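Local coordinates for Rab GDP-dissociation inhibitor (PDB 3CPI), which binds GDP-bound Rab GTPases, inhibits the release of their GDP and extracts them from membranes, as the yeast secretory pathway requires, at residues R307-I312 with M392-L397; S116-Q121 with I331-Q336; I85-M90 with F421-D426; N316-N321 with G358-I363. All blocks are in the same frame, centred on the assembly; numbering follows the deposited sequence.

All four contacts reach one mixed beta sheet. The centre of contact 3 lies about 2 Å from that of the chain, and it closes the outermost loop, with 85-90 first and 421-426 last of the eight segments along the chain; the other three are nested inside it. Contact 4 is nested within contact 1, and contact 2 crosses both, so the sheet is woven from distant parts of the sequence. Centres lie 17 to 22 Å apart. Strand 301-315 adjoins strand 389-400 in contact 1 and strand 360-367, which carries residues 360-363 of contact 4. The beginning of strand 110-120, ahead of contact 2, overlaps region 106-112, which interacts with Ypt1, so the sheet is probably linked to Rab recognition.

Contact 1 (R307-I312 with M392-L397); sequences RVIRAI and MGIAEL
Val308 with Ala395 and Arg310 with Gly393 form the two antiparallel hydrogen-bonded pairs, giving four backbone bonds, the shortest from Val308 N to Ala395 O at 2.7 Å. The non-hydrogen-bonded pairs alternate with them, and CA-H...O contacts such as Ile394 CA to Val308 O (3.2 Å) add to the join. Apolar packing occupies both faces. Met392 folds back at its thioether, CE nearly eclipsing CB (chi3 -9°), which brings CE 3.5 Å from Ile309 CD1 while its CG lies 3.9 Å from Ala311 CB. On the other face, Val308 CG1 meets Ala395 CB at 3.8 Å and also touches the end of Leu397. The charged groups work differently: the Arg307 guanidinium lies obliquely against the methyls of Ile394, NH2 being 3.8 Å from CD1, whereas the carboxylate of Glu396 is bound by Ser303. The Arg310 guanidinium has Val308 CG2 over the centre of one face, and its NH2 donates to the carbonyls of Tyr415 and Asp416. Strand 301-315 is flanked by 389-400 and 360-367; helices 373-376 and 378-381 pack on the face bearing Ile309, Ala311 and Met392, and Ile85 and Ala417 meet the face of Val308 and Arg310.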
# COMPACT_ATOMS: atom_id res chain seq x y z
N ARG A 307 9.12 -12.20 -6.60
CA ARG A 307 8.60 -11.49 -7.76
C ARG A 307 7.09 -11.32 -7.59
O ARG A 307 6.41 -12.23 -7.11
CB ARG A 307 8.91 -12.25 -9.05
CG ARG A 307 10.38 -12.20 -9.43
CD ARG A 307 10.81 -13.41 -10.24
NE ARG A 307 10.19 -13.45 -11.56
CZ ARG A 307 9.37 -14.41 -11.98
NH1 ARG A 307 9.08 -15.44 -11.18
NH2 ARG A 307 8.85 -14.35 -13.20
N VAL A 308 6.58 -10.17 -8.00
CA VAL A 308 5.15 -9.86 -7.92
C VAL A 308 4.52 -9.73 -9.32
O VAL A 308 5.08 -9.07 -10.21
CB VAL A 308 4.90 -8.57 -7.07
CG1 VAL A 308 5.70 -7.39 -7.62
CG2 VAL A 308 3.40 -8.24 -6.98
N ILE A 309 3.39 -10.39 -9.52
CA ILE A 309 2.60 -10.15 -10.72
C ILE A 309 1.46 -9.19 -10.40
O ILE A 309 0.74 -9.37 -9.41
CB ILE A 309 2.07 -11.46 -11.38
CG1 ILE A 309 1.36 -11.12 -12.71
CG2 ILE A 309 1.18 -12.28 -10.41
CD1 ILE A 309 0.95 -12.33 -13.54
N ARG A 310 1.33 -8.15 -11.23
CA ARG A 310 0.21 -7.22 -11.17
C ARG A 310 -0.55 -7.22 -12.49
O ARG A 310 0.05 -7.12 -13.56
CB ARG A 310 0.68 -5.81 -10.80
CG ARG A 310 1.33 -5.75 -9.43
CD ARG A 310 1.52 -4.35 -8.89
NE ARG A 310 2.10 -4.41 -7.55
CZ ARG A 310 3.40 -4.32 -7.27
NH1 ARG A 310 4.29 -4.14 -8.24
NH2 ARG A 310 3.82 -4.38 -6.02
N ALA A 311 -1.87 -7.36 -12.40
CA ALA A 311 -2.74 -7.29 -13.58
C ALA A 311 -3.72 -6.14 -13.41
O ALA A 311 -4.64 -6.21 -12.59
CB ALA A 311 -3.47 -8.60 -13.78
N ILE A 312 -3.51 -5.07 -14.18
CA ILE A 312 -4.45 -3.95 -14.22
C ILE A 312 -5.56 -4.28 -15.23
O ILE A 312 -5.31 -4.35 -16.45
CB ILE A 312 -3.75 -2.61 -14.58
CG1 ILE A 312 -2.65 -2.29 -13.56
CG2 ILE A 312 -4.77 -1.47 -14.64
CD1 ILE A 312 -1.85 -1.01 -13.87
N MET A 392 -0.62 -6.53 -17.76
CA MET A 392 0.05 -7.37 -16.78
C MET A 392 1.57 -7.26 -16.80
O MET A 392 2.19 -7.32 -17.87
CB MET A 392 -0.34 -8.84 -16.96
CG MET A 392 -1.81 -9.11 -17.22
SD MET A 392 -2.22 -10.83 -16.85
CE MET A 392 -0.61 -11.55 -16.58
N GLY A 393 2.15 -7.14 -15.61
CA GLY A 393 3.60 -7.06 -15.47
C GLY A 393 4.14 -7.85 -14.29
O GLY A 393 3.40 -8.23 -13.38
N ILE A 394 5.44 -8.12 -14.33
CA ILE A 394 6.11 -8.79 -13.24
C ILE A 394 7.27 -7.92 -12.78
O ILE A 394 8.01 -7.38 -13.60
CB ILE A 394 6.60 -10.21 -13.64
CG1 ILE A 394 5.42 -11.10 -14.02
CG2 ILE A 394 7.43 -10.85 -12.52
CD1 ILE A 394 5.81 -12.48 -14.50
N ALA A 395 7.39 -7.77 -11.46
CA ALA A 395 8.45 -6.99 -10.86
C ALA A 395 9.14 -7.84 -9.80
O ALA A 395 8.49 -8.58 -9.07
CB ALA A 395 7.88 -5.73 -10.24
N GLU A 396 10.47 -7.73 -9.73
CA GLU A 396 11.25 -8.38 -8.69
C GLU A 396 11.42 -7.40 -7.53
O GLU A 396 11.54 -6.19 -7.74
CB GLU A 396 12.62 -8.82 -9.23
CG GLU A 396 13.42 -9.70 -8.27
CD GLU A 396 14.66 -10.34 -8.92
OE1 GLU A 396 15.07 -9.93 -10.04
OE2 GLU A 396 15.23 -11.26 -8.30
N LEU A 397 11.41 -7.92 -6.32
CA LEU A 397 11.42 -7.10 -5.13
C LEU A 397 12.81 -7.09 -4.53
O LEU A 397 13.40 -8.14 -4.33
CB LEU A 397 10.39 -7.59 -4.10
CG LEU A 397 8.92 -7.71 -4.53
CD1 LEU A 397 8.06 -8.14 -3.33
CD2 LEU A 397 8.40 -6.40 -5.10

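Contact 2 (S116-Q121 with I331-Q336); sequences SYVFKQ and IIPQSQ
Phe119 presents its ring to Ile332 and Gln336 in two different ways. With CG anti to the backbone N (chi1 177°), the ring reaches across the contact; Ile332 CG2 approaches it obliquely, 3.6 Å from CD2, whereas Gln336 CB sits at the ring edge, in its plane, 3.8 Å from that same CD2. One residue earlier in the strand, Val118 CG2 meets Pro333 CG at 3.8 Å, the two side chains crossing at about a right angle. These groups extend a parallel beta bridge, Val118 with Ile331, in which Ile331 N donates to Tyr117 O (3.0 Å) and Phe119 N to Ile331 O (2.9 Å). Strand 110-120 is thus joined to 328-332 on one side and forms a hairpin with 123-126 on another. Past Pro333 a 3-10 turn carries Gln336 back to the hairpin. Bent at chi2 (-66°), Gln336 accepts a hydrogen bond at OE1 from Gln121 N (2.7 Å), the donor standing above the carbonyl plane; its amide stands 65° from the Phe119 ring. Glu191, on helix 187-197, accepts from Gln336 NE2 and from Ser335 OG. Replacing Gln336 by an alanine would probably leave Gln121 N without its acceptor and Glu191 with Ser335 OG alone of these two donors.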
# COMPACT_ATOMS: atom_id res chain seq x y z
N SER A 116 -15.22 -3.57 1.55
CA SER A 116 -14.13 -4.42 1.97
C SER A 116 -14.63 -5.86 1.94
O SER A 116 -15.58 -6.21 2.64
CB SER A 116 -13.63 -4.02 3.37
OG SER A 116 -12.47 -4.75 3.74
N TYR A 117 -13.99 -6.69 1.12
CA TYR A 117 -14.46 -8.04 0.84
C TYR A 117 -13.40 -9.11 1.08
O TYR A 117 -12.20 -8.85 1.04
CB TYR A 117 -14.98 -8.12 -0.61
CG TYR A 117 -16.32 -7.44 -0.83
CD1 TYR A 117 -16.41 -6.06 -0.92
CD2 TYR A 117 -17.49 -8.19 -0.95
CE1 TYR A 117 -17.62 -5.43 -1.12
CE2 TYR A 117 -18.72 -7.57 -1.15
CZ TYR A 117 -18.77 -6.19 -1.24
OH TYR A 117 -19.98 -5.55 -1.43
N VAL A 118 -13.88 -10.33 1.32
CA VAL A 118 -13.01 -11.48 1.48
C VAL A 118 -13.54 -12.63 0.63
O VAL A 118 -14.74 -12.80 0.47
CB VAL A 118 -12.82 -11.90 2.99
CG1 VAL A 118 -14.12 -12.36 3.61
CG2 VAL A 118 -11.73 -12.96 3.15
N PHE A 119 -12.61 -13.41 0.08
CA PHE A 119 -12.92 -14.54 -0.76
C PHE A 119 -13.06 -15.81 0.08
O PHE A 119 -12.24 -16.09 0.96
CB PHE A 119 -11.80 -14.66 -1.80
CG PHE A 119 -11.93 -15.84 -2.72
CD1 PHE A 119 -12.51 -15.69 -3.98
CD2 PHE A 119 -11.42 -17.07 -2.35
CE1 PHE A 119 -12.60 -16.77 -4.84
CE2 PHE A 119 -11.52 -18.17 -3.21
CZ PHE A 119 -12.10 -18.01 -4.46
N LYS A 120 -14.11 -16.58 -0.20
CA LYS A 120 -14.32 -17.88 0.44
C LYS A 120 -14.95 -18.86 -0.55
O LYS A 120 -16.04 -18.63 -1.07
CB LYS A 120 -15.19 -17.75 1.69
CG LYS A 120 -15.54 -19.10 2.35
CD LYS A 120 -16.28 -18.90 3.66
CE LYS A 120 -16.72 -20.23 4.24
NZ LYS A 120 -17.54 -20.02 5.49
N GLN A 121 -14.22 -19.95 -0.81
CA GLN A 121 -14.72 -21.09 -1.59
C GLN A 121 -15.40 -20.67 -2.90
O GLN A 121 -16.44 -21.21 -3.26
CB GLN A 121 -15.68 -21.95 -0.73
CG GLN A 121 -14.99 -22.72 0.39
CD GLN A 121 -15.96 -23.34 1.40
OE1 GLN A 121 -17.19 -23.29 1.24
NE2 GLN A 121 -15.40 -23.93 2.47
N ILE A 331 -9.66 -9.37 -0.43
CA ILE A 331 -8.56 -10.20 0.04
C ILE A 331 -8.89 -11.67 -0.23
O ILE A 331 -9.94 -12.17 0.19
CB ILE A 331 -8.22 -9.92 1.51
CG1 ILE A 331 -7.32 -8.68 1.58
CG2 ILE A 331 -7.49 -11.11 2.17
CD1 ILE A 331 -7.52 -7.91 2.81
N ILE A 332 -8.01 -12.33 -0.97
CA ILE A 332 -8.13 -13.75 -1.22
C ILE A 332 -7.08 -14.48 -0.39
O ILE A 332 -5.92 -14.53 -0.78
CB ILE A 332 -7.98 -14.11 -2.72
CG1 ILE A 332 -8.92 -13.24 -3.58
CG2 ILE A 332 -8.23 -15.61 -2.95
CD1 ILE A 332 -8.66 -13.34 -5.08
N PRO A 333 -7.49 -15.04 0.77
CA PRO A 333 -6.58 -15.74 1.68
C PRO A 333 -5.97 -16.96 1.01
O PRO A 333 -6.67 -17.69 0.31
CB PRO A 333 -7.49 -16.15 2.85
CG PRO A 333 -8.65 -15.21 2.78
CD PRO A 333 -8.87 -15.05 1.30
N GLN A 334 -4.67 -17.18 1.23
CA GLN A 334 -3.89 -18.18 0.50
C GLN A 334 -4.44 -19.60 0.52
O GLN A 334 -4.40 -20.29 -0.49
CB GLN A 334 -2.42 -18.16 0.95
CG GLN A 334 -2.18 -18.54 2.41
CD GLN A 334 -0.87 -18.00 2.95
OE1 GLN A 334 0.05 -18.76 3.28
NE2 GLN A 334 -0.76 -16.67 3.02
N SER A 335 -4.97 -20.04 1.66
CA SER A 335 -5.41 -21.43 1.80
C SER A 335 -6.70 -21.72 1.03
O SER A 335 -7.09 -22.88 0.87
CB SER A 335 -5.56 -21.79 3.27
OG SER A 335 -6.81 -21.33 3.74
N GLN A 336 -7.36 -20.67 0.55
CA GLN A 336 -8.54 -20.83 -0.30
C GLN A 336 -8.14 -21.32 -1.70
O GLN A 336 -8.94 -21.94 -2.40
CB GLN A 336 -9.33 -19.52 -0.37
CG GLN A 336 -10.05 -19.15 0.93
CD GLN A 336 -11.16 -20.14 1.30
OE1 GLN A 336 -11.89 -20.62 0.43
NE2 GLN A 336 -11.30 -20.42 2.59

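Contact 3 (I85-M90 with F421-D426); sequences IPKFLM and FESMTD
Lys87 lays its CB over one face of the Phe421 ring, a CH-pi contact in which CB lies 3.8 Å from the ring centroid and 12° off the normal. The rest of the aliphatic chain runs on past the CD1-CE1 side of the ring. Leu89 comes to the ring from another direction: its CA lies near the ring plane at the edge, and its CB is 4.3 Å from Phe421 CD2. One backbone hydrogen bond, a weak one, runs from Phe421 N to Phe88 O (3.0 Å). Phe421 is the N-cap residue of helix 422-436, and its carbonyl opens the helix: O accepts from Thr425 N and also from Thr425 OG1, the hydroxyl 2.8 Å away and above the carbonyl plane. The contact joins the start of this C-terminal helix to the chain entering strand 89-90, which pairs with 232-235. Losing the ring to an alanine at Phe421 would probably open a gap between Lys87 and Leu89, and deprive Leu95 and Leu239 of an apolar neighbour. The polar ends of Lys87 and Ser423 are linked by water. Lys87 NZ donates to one water at 2.9 Å, which in turn donates to Ser423 OG at 2.8 Å, and a second water makes the same bridge. Asp416 joins both ends directly, in a salt bridge with Lys87 NZ and a hydrogen bond with Ser423 OG; Ser418 O is a further acceptor for the ammonium.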
# COMPACT_ATOMS: atom_id res chain seq x y z
N ILE A 85 1.00 0.90 -9.08
CA ILE A 85 0.87 0.14 -7.83
C ILE A 85 -0.11 0.83 -6.89
O ILE A 85 0.30 1.51 -5.94
CB ILE A 85 2.24 -0.10 -7.14
CG1 ILE A 85 3.27 -0.62 -8.14
CG2 ILE A 85 2.08 -1.07 -5.95
CD1 ILE A 85 4.70 -0.66 -7.62
N PRO A 86 -1.42 0.66 -7.14
CA PRO A 86 -2.40 1.27 -6.25
C PRO A 86 -2.48 0.55 -4.90
O PRO A 86 -2.43 -0.69 -4.85
CB PRO A 86 -3.72 1.12 -7.02
CG PRO A 86 -3.51 -0.07 -7.88
CD PRO A 86 -2.06 -0.11 -8.22
N LYS A 87 -2.57 1.33 -3.83
CA LYS A 87 -2.69 0.81 -2.48
C LYS A 87 -3.62 1.70 -1.67
O LYS A 87 -3.66 2.92 -1.86
CB LYS A 87 -1.32 0.73 -1.80
CG LYS A 87 -0.33 -0.25 -2.43
CD LYS A 87 0.88 -0.46 -1.54
CE LYS A 87 1.88 -1.41 -2.19
NZ LYS A 87 2.21 -2.59 -1.33
N PHE A 88 -4.37 1.07 -0.77
CA PHE A 88 -5.35 1.76 0.06
C PHE A 88 -4.78 2.17 1.43
O PHE A 88 -3.85 1.54 1.95
CB PHE A 88 -6.59 0.88 0.26
CG PHE A 88 -7.37 0.62 -1.00
CD1 PHE A 88 -7.89 -0.65 -1.25
CD2 PHE A 88 -7.60 1.63 -1.93
CE1 PHE A 88 -8.63 -0.90 -2.41
CE2 PHE A 88 -8.32 1.38 -3.09
CZ PHE A 88 -8.84 0.12 -3.33
N LEU A 89 -5.38 3.21 2.00
CA LEU A 89 -4.94 3.79 3.26
C LEU A 89 -5.91 3.39 4.36
O LEU A 89 -7.12 3.60 4.22
CB LEU A 89 -4.87 5.31 3.12
CG LEU A 89 -4.53 6.18 4.34
CD1 LEU A 89 -3.14 5.88 4.88
CD2 LEU A 89 -4.68 7.69 4.03
N MET A 90 -5.39 2.80 5.43
CA MET A 90 -6.18 2.47 6.61
C MET A 90 -6.53 3.79 7.31
O MET A 90 -5.65 4.49 7.81
CB MET A 90 -5.38 1.55 7.54
CG MET A 90 -6.02 1.19 8.88
SD MET A 90 -7.39 0.01 8.84
CE MET A 90 -6.68 -1.41 8.02
N PHE A 421 -1.35 0.01 2.59
CA PHE A 421 -0.10 0.72 2.84
C PHE A 421 0.74 0.32 4.06
O PHE A 421 1.72 1.00 4.36
CB PHE A 421 -0.37 2.23 2.91
CG PHE A 421 -0.31 2.94 1.57
CD1 PHE A 421 0.78 2.79 0.72
CD2 PHE A 421 -1.35 3.80 1.17
CE1 PHE A 421 0.84 3.45 -0.51
CE2 PHE A 421 -1.29 4.48 -0.05
CZ PHE A 421 -0.20 4.30 -0.89
N GLU A 422 0.39 -0.76 4.74
CA GLU A 422 1.11 -1.18 5.97
C GLU A 422 2.63 -1.39 5.83
O GLU A 422 3.42 -0.81 6.58
CB GLU A 422 0.47 -2.42 6.58
CG GLU A 422 1.08 -2.82 7.92
CD GLU A 422 0.67 -4.21 8.34
OE1 GLU A 422 -0.50 -4.58 8.10
OE2 GLU A 422 1.50 -4.94 8.90
N SER A 423 3.04 -2.23 4.88
CA SER A 423 4.47 -2.53 4.76
C SER A 423 5.28 -1.34 4.26
O SER A 423 6.47 -1.21 4.57
CB SER A 423 4.69 -3.76 3.87
OG SER A 423 4.23 -3.52 2.56
N MET A 424 4.62 -0.47 3.48
CA MET A 424 5.24 0.77 3.01
C MET A 424 5.49 1.69 4.22
O MET A 424 6.58 2.24 4.36
CB MET A 424 4.33 1.43 1.96
CG MET A 424 5.00 2.46 1.05
SD MET A 424 5.02 4.14 1.71
CE MET A 424 3.29 4.50 1.98
N THR A 425 4.50 1.80 5.09
CA THR A 425 4.60 2.56 6.34
C THR A 425 5.69 2.03 7.30
O THR A 425 6.40 2.80 7.94
CB THR A 425 3.23 2.61 7.06
OG1 THR A 425 2.24 3.08 6.14
CG2 THR A 425 3.26 3.54 8.28
N ASP A 426 5.80 0.70 7.37
CA ASP A 426 6.88 0.05 8.12
C ASP A 426 8.25 0.49 7.59
O ASP A 426 9.15 0.81 8.38
CB ASP A 426 6.75 -1.47 8.04
CG ASP A 426 5.56 -2.01 8.82
OD1 ASP A 426 5.23 -3.20 8.64
OD2 ASP A 426 4.95 -1.25 9.62
O HOH W 1 2.36 -1.79 1.47
O HOH W 2 5.04 -2.09 -0.20

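Contact 4 (N316-N321 with G358-I363); sequences NHPVPN and GHYLAI
Pro318 lies over one face of the Tyr360 ring: its CA stands above the centre, 3.8 Å from the ring centroid and 13° off the normal, a CH-pi contact. The proline ring then slants across toward the phenol end, with CG 3.3 Å from Tyr360 OH and CB 3.8 Å from CZ. The carbonyl of His317 comes in obliquely at the other end, its O 3.3 Å from Tyr360 CD1. The tyrosine ring is aimed there by CG lying anti to its carbonyl carbon (chi1 -66°). The contact lies where the chain leaves an antiparallel pair of strands: Tyr360 opens strand 360-367 and is backbone-bonded to Leu315 at the end of 301-315, and the proline-bearing loop 316-321 departs over the tyrosine on its way to strand 328-332. Asn316 supplies the other large share of buried surface. Its side chain runs beside that of His359 in the same direction, the amide and imidazole planes 72° apart, and OD1 sits at the ring edge 2.9 Å from His359 ND1. Asn316 CA also makes a CA-H...O contact of 3.5 Å with Gly358 O. Beyond the contact, the His359 ring meets that of Phe74, while His317 NE2 is hydrogen-bonded to Leu384 O.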
# COMPACT_ATOMS: atom_id res chain seq x y z
N ASN A 316 -16.24 -2.64 -17.82
CA ASN A 316 -17.34 -1.74 -18.22
C ASN A 316 -18.54 -1.83 -17.28
O ASN A 316 -19.61 -1.26 -17.55
CB ASN A 316 -17.80 -2.05 -19.65
CG ASN A 316 -16.82 -1.59 -20.71
OD1 ASN A 316 -15.78 -0.99 -20.40
ND2 ASN A 316 -17.14 -1.87 -21.97
N HIS A 317 -18.35 -2.56 -16.18
CA HIS A 317 -19.42 -2.87 -15.24
C HIS A 317 -18.80 -3.05 -13.85
O HIS A 317 -17.60 -3.32 -13.75
CB HIS A 317 -20.09 -4.17 -15.66
CG HIS A 317 -19.18 -5.36 -15.62
ND1 HIS A 317 -18.37 -5.71 -16.68
CD2 HIS A 317 -18.91 -6.25 -14.64
CE1 HIS A 317 -17.66 -6.78 -16.36
NE2 HIS A 317 -17.98 -7.13 -15.12
N PRO A 318 -19.60 -2.92 -12.78
CA PRO A 318 -19.01 -3.12 -11.45
C PRO A 318 -18.74 -4.60 -11.22
O PRO A 318 -19.25 -5.45 -11.97
CB PRO A 318 -20.10 -2.62 -10.49
CG PRO A 318 -21.18 -1.99 -11.36
CD PRO A 318 -21.04 -2.64 -12.70
N VAL A 319 -17.94 -4.91 -10.21
CA VAL A 319 -17.61 -6.29 -9.89
C VAL A 319 -18.87 -6.99 -9.39
O VAL A 319 -19.59 -6.43 -8.57
CB VAL A 319 -16.44 -6.39 -8.85
CG1 VAL A 319 -16.12 -7.83 -8.50
CG2 VAL A 319 -15.20 -5.67 -9.39
N PRO A 320 -19.16 -8.19 -9.91
CA PRO A 320 -20.31 -8.96 -9.43
C PRO A 320 -20.29 -9.20 -7.92
O PRO A 320 -19.21 -9.40 -7.34
CB PRO A 320 -20.18 -10.30 -10.16
CG PRO A 320 -19.42 -9.98 -11.38
CD PRO A 320 -18.46 -8.89 -11.00
N ASN A 321 -21.47 -9.16 -7.32
CA ASN A 321 -21.69 -9.45 -5.91
C ASN A 321 -21.06 -8.42 -4.96
O ASN A 321 -20.67 -8.75 -3.84
CB ASN A 321 -21.25 -10.88 -5.56
CG ASN A 321 -21.88 -11.93 -6.49
OD1 ASN A 321 -21.21 -12.86 -6.93
ND2 ASN A 321 -23.17 -11.77 -6.78
N GLY A 358 -18.50 5.08 -16.26
CA GLY A 358 -18.92 3.74 -16.70
C GLY A 358 -17.82 2.69 -16.72
O GLY A 358 -18.08 1.52 -17.03
N HIS A 359 -16.59 3.09 -16.42
CA HIS A 359 -15.45 2.17 -16.40
C HIS A 359 -14.91 1.93 -14.98
O HIS A 359 -15.04 2.79 -14.10
CB HIS A 359 -14.33 2.67 -17.31
CG HIS A 359 -14.71 2.73 -18.76
ND1 HIS A 359 -14.72 1.62 -19.57
CD2 HIS A 359 -15.08 3.78 -19.54
CE1 HIS A 359 -15.09 1.97 -20.79
NE2 HIS A 359 -15.30 3.28 -20.80
N TYR A 360 -14.30 0.76 -14.78
CA TYR A 360 -13.70 0.38 -13.49
C TYR A 360 -12.27 -0.11 -13.69
O TYR A 360 -11.96 -0.74 -14.71
CB TYR A 360 -14.52 -0.71 -12.80
CG TYR A 360 -15.90 -0.26 -12.37
CD1 TYR A 360 -16.93 -0.10 -13.30
CD2 TYR A 360 -16.17 -0.00 -11.03
CE1 TYR A 360 -18.19 0.32 -12.91
CE2 TYR A 360 -17.43 0.42 -10.62
CZ TYR A 360 -18.44 0.57 -11.57
OH TYR A 360 -19.69 0.99 -11.18
N LEU A 361 -11.41 0.17 -12.72
CA LEU A 361 -10.08 -0.42 -12.68
C LEU A 361 -10.03 -1.47 -11.58
O LEU A 361 -10.35 -1.19 -10.43
CB LEU A 361 -8.99 0.64 -12.45
CG LEU A 361 -8.75 1.69 -13.54
CD1 LEU A 361 -7.90 2.83 -12.99
CD2 LEU A 361 -8.12 1.08 -14.78
N ALA A 362 -9.66 -2.68 -11.96
CA ALA A 362 -9.49 -3.78 -11.02
C ALA A 362 -8.06 -4.26 -11.12
O ALA A 362 -7.67 -4.84 -12.13
CB ALA A 362 -10.46 -4.90 -11.33
N ILE A 363 -7.27 -4.00 -10.08
CA ILE A 363 -5.85 -4.33 -10.09
C ILE A 363 -5.56 -5.53 -9.18
O ILE A 363 -5.79 -5.48 -7.98
CB ILE A 363 -4.98 -3.11 -9.70
CG1 ILE A 363 -5.34 -1.89 -10.57
CG2 ILE A 363 -3.49 -3.43 -9.84
CD1 ILE A 363 -6.39 -0.95 -9.96